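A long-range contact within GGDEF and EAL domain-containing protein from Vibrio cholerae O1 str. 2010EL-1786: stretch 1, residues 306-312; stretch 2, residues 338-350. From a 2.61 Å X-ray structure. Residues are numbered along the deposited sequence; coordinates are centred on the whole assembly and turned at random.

Stretch 1 (306-312) PEGCFVN
Stretch 2, residues 338-350: RNFQSLDYINEFR

A buried carboxylate is tolerated when each of its oxygens finds a donor, and apolar packing can then close around it. Two nearly perpendicular helices illustrate this: the one running through Gly308 to Asn312 and the one running through Ile346 to Phe349 cross at 87°, their axes no nearer than 10.9 Å, and the aromatic side chains of Phe310, Tyr345 and Phe349 occupy part of the gap. The CA atoms of Phe310 and Tyr345 lie 6.5 Å apart, those of Glu307 and Asn339 7.5 Å. Before the second helix, a type II turn from Asn339 to Ser342 reverses the chain, with Gln341 at phi/psi 61/-1.

Glu307, extended (chi1 t, chi2 t), reaches into this loop. Glu307 OE2 accepts from Asn339 N at 2.6 Å, while Glu307 OE1 takes a very short 2.5 Å hydrogen bond from Tyr345 OH, at the edge of the tyrosine ring.

Phe310 (chi1 m, chi2 -86°) is the bump that fits the corner formed by Tyr345 and Phe349. Phe310 CB sits over the face of the Tyr345 ring (chi1 p, chi2 90°), 3.8 Å from its centroid; the two rings are near parallel (16°) but slid apart. The Phe310 edge meets the face of Phe349 (chi1 m, chi2 84°), Phe310 CE1 lying 3.5 Å from Phe349 CD2, planes at 86°. Val311 CG1 adds a looser apolar contact, 4.0 Å from Tyr345 CD2.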

# COMPACT_ATOMS: atom_id res chain seq x y z
N PRO A 306 -9.63 8.30 14.97
CA PRO A 306 -9.95 9.52 14.23
C PRO A 306 -11.03 9.27 13.20
O PRO A 306 -11.16 8.18 12.65
CB PRO A 306 -8.61 9.90 13.57
CG PRO A 306 -7.57 9.14 14.33
CD PRO A 306 -8.24 7.87 14.76
N GLU A 307 -11.82 10.32 12.93
CA GLU A 307 -12.89 10.21 11.95
C GLU A 307 -12.34 9.87 10.56
O GLU A 307 -13.02 9.20 9.78
CB GLU A 307 -13.70 11.51 11.90
CG GLU A 307 -14.76 11.55 10.82
CD GLU A 307 -15.70 12.72 10.96
OE1 GLU A 307 -16.78 12.55 11.56
OE2 GLU A 307 -15.35 13.82 10.49
N GLY A 308 -11.12 10.32 10.26
CA GLY A 308 -10.53 10.00 8.97
C GLY A 308 -10.38 8.51 8.73
O GLY A 308 -10.41 8.06 7.58
N CYS A 309 -10.22 7.72 9.80
CA CYS A 309 -10.15 6.27 9.65
C CYS A 309 -11.45 5.71 9.10
O CYS A 309 -11.46 4.91 8.16
CB CYS A 309 -9.82 5.61 10.98
SG CYS A 309 -8.09 5.65 11.45
N PHE A 310 -12.58 6.13 9.68
CA PHE A 310 -13.86 5.53 9.33
C PHE A 310 -14.26 5.84 7.89
O PHE A 310 -14.91 5.02 7.24
CB PHE A 310 -14.95 6.01 10.29
CG PHE A 310 -14.78 5.52 11.70
CD1 PHE A 310 -15.28 4.28 12.08
CD2 PHE A 310 -14.13 6.29 12.64
CE1 PHE A 310 -15.13 3.83 13.38
CE2 PHE A 310 -13.98 5.84 13.94
CZ PHE A 310 -14.48 4.61 14.31
N VAL A 311 -13.88 7.01 7.37
CA VAL A 311 -14.31 7.39 6.03
C VAL A 311 -13.28 7.03 4.97
O VAL A 311 -13.64 6.83 3.81
CB VAL A 311 -14.67 8.89 5.98
CG1 VAL A 311 -15.13 9.38 7.35
CG2 VAL A 311 -13.49 9.73 5.48
N ASN A 312 -12.00 6.94 5.33
CA ASN A 312 -10.95 6.62 4.37
C ASN A 312 -10.49 5.17 4.44
O ASN A 312 -10.15 4.60 3.40
CB ASN A 312 -9.74 7.54 4.57
CG ASN A 312 -10.08 9.00 4.39
OD1 ASN A 312 -10.83 9.37 3.48
ND2 ASN A 312 -9.53 9.85 5.24
N ARG A 338 -15.80 16.67 11.42
CA ARG A 338 -14.92 17.38 10.50
C ARG A 338 -15.23 17.03 9.06
O ARG A 338 -15.12 17.88 8.17
CB ARG A 338 -13.46 17.06 10.83
CG ARG A 338 -12.46 17.92 10.07
CD ARG A 338 -11.03 17.63 10.49
NE ARG A 338 -10.73 18.13 11.83
CZ ARG A 338 -9.56 17.99 12.43
NH1 ARG A 338 -8.57 17.36 11.82
NH2 ARG A 338 -9.37 18.48 13.65
N ASN A 339 -15.63 15.79 8.80
CA ASN A 339 -16.05 15.36 7.47
C ASN A 339 -17.58 15.30 7.41
O ASN A 339 -18.19 14.24 7.25
CB ASN A 339 -15.41 14.03 7.11
CG ASN A 339 -13.89 14.11 7.06
OD1 ASN A 339 -13.20 13.38 7.78
ND2 ASN A 339 -13.37 14.99 6.22
N PHE A 340 -18.19 16.47 7.57
CA PHE A 340 -19.64 16.59 7.42
C PHE A 340 -20.06 16.22 6.00
O PHE A 340 -19.25 16.19 5.07
CB PHE A 340 -20.09 18.01 7.77
N GLN A 341 -21.34 15.91 5.85
CA GLN A 341 -21.97 15.35 4.65
C GLN A 341 -21.40 13.99 4.24
O GLN A 341 -21.83 13.42 3.23
CB GLN A 341 -21.88 16.30 3.45
N SER A 342 -20.41 13.47 4.98
CA SER A 342 -19.88 12.13 4.76
C SER A 342 -19.68 11.49 6.13
O SER A 342 -18.59 11.07 6.50
CB SER A 342 -18.58 12.16 3.95
N LEU A 343 -20.77 11.40 6.89
CA LEU A 343 -20.74 10.93 8.27
C LEU A 343 -21.84 9.91 8.52
O LEU A 343 -22.49 9.92 9.57
CB LEU A 343 -20.87 12.10 9.24
N ASP A 344 -22.08 9.02 7.56
CA ASP A 344 -23.03 7.93 7.73
C ASP A 344 -22.38 6.66 8.26
O ASP A 344 -23.08 5.68 8.49
CB ASP A 344 -23.76 7.64 6.42
CG ASP A 344 -22.82 7.18 5.32
OD1 ASP A 344 -21.61 7.49 5.40
OD2 ASP A 344 -23.29 6.50 4.38
N TYR A 345 -21.05 6.67 8.44
CA TYR A 345 -20.36 5.53 9.03
C TYR A 345 -20.85 5.24 10.44
O TYR A 345 -20.70 4.11 10.92
CB TYR A 345 -18.86 5.78 9.04
CG TYR A 345 -18.45 6.98 9.88
CD1 TYR A 345 -18.15 6.83 11.23
CD2 TYR A 345 -18.37 8.25 9.33
CE1 TYR A 345 -17.78 7.91 12.01
CE2 TYR A 345 -18.00 9.34 10.10
CZ TYR A 345 -17.71 9.16 11.43
OH TYR A 345 -17.34 10.24 12.20
N ILE A 346 -21.40 6.25 11.12
CA ILE A 346 -21.89 6.07 12.48
C ILE A 346 -22.95 4.98 12.53
O ILE A 346 -22.99 4.16 13.46
CB ILE A 346 -22.45 7.40 13.02
CG1 ILE A 346 -21.39 8.50 12.91
CG2 ILE A 346 -22.91 7.25 14.45
CD1 ILE A 346 -22.00 9.86 12.86
N ASN A 347 -23.85 4.96 11.54
CA ASN A 347 -24.93 3.99 11.54
C ASN A 347 -24.39 2.56 11.43
O ASN A 347 -24.94 1.64 12.04
CB ASN A 347 -25.90 4.29 10.40
CG ASN A 347 -27.22 3.57 10.54
OD1 ASN A 347 -27.67 3.29 11.65
ND2 ASN A 347 -27.86 3.27 9.42
N GLU A 348 -23.32 2.38 10.67
CA GLU A 348 -22.76 1.04 10.50
C GLU A 348 -21.89 0.63 11.69
O GLU A 348 -21.99 -0.50 12.16
CB GLU A 348 -21.96 0.95 9.20
CG GLU A 348 -21.42 -0.44 8.90
CD GLU A 348 -20.30 -0.44 7.89
OE1 GLU A 348 -20.13 -1.46 7.18
OE2 GLU A 348 -19.58 0.57 7.80
N PHE A 349 -21.06 1.55 12.18
CA PHE A 349 -20.09 1.21 13.21
C PHE A 349 -20.65 1.27 14.62
O PHE A 349 -20.22 0.50 15.49
CB PHE A 349 -18.87 2.12 13.11
CG PHE A 349 -17.95 1.78 11.97
CD1 PHE A 349 -18.20 2.25 10.69
CD2 PHE A 349 -16.83 0.99 12.18
CE1 PHE A 349 -17.35 1.94 9.64
CE2 PHE A 349 -15.98 0.68 11.13
CZ PHE A 349 -16.24 1.15 9.86
N ARG A 350 -21.60 2.17 14.88
CA ARG A 350 -22.19 2.35 16.21
C ARG A 350 -21.12 2.56 17.28
O ARG A 350 -20.95 1.71 18.15
CB ARG A 350 -23.06 1.14 16.58
CG ARG A 350 -24.29 0.93 15.72
CD ARG A 350 -25.43 1.83 16.15
NE ARG A 350 -26.73 1.26 15.79
CZ ARG A 350 -27.29 1.38 14.59
NH1 ARG A 350 -26.66 2.04 13.63
NH2 ARG A 350 -28.47 0.83 14.36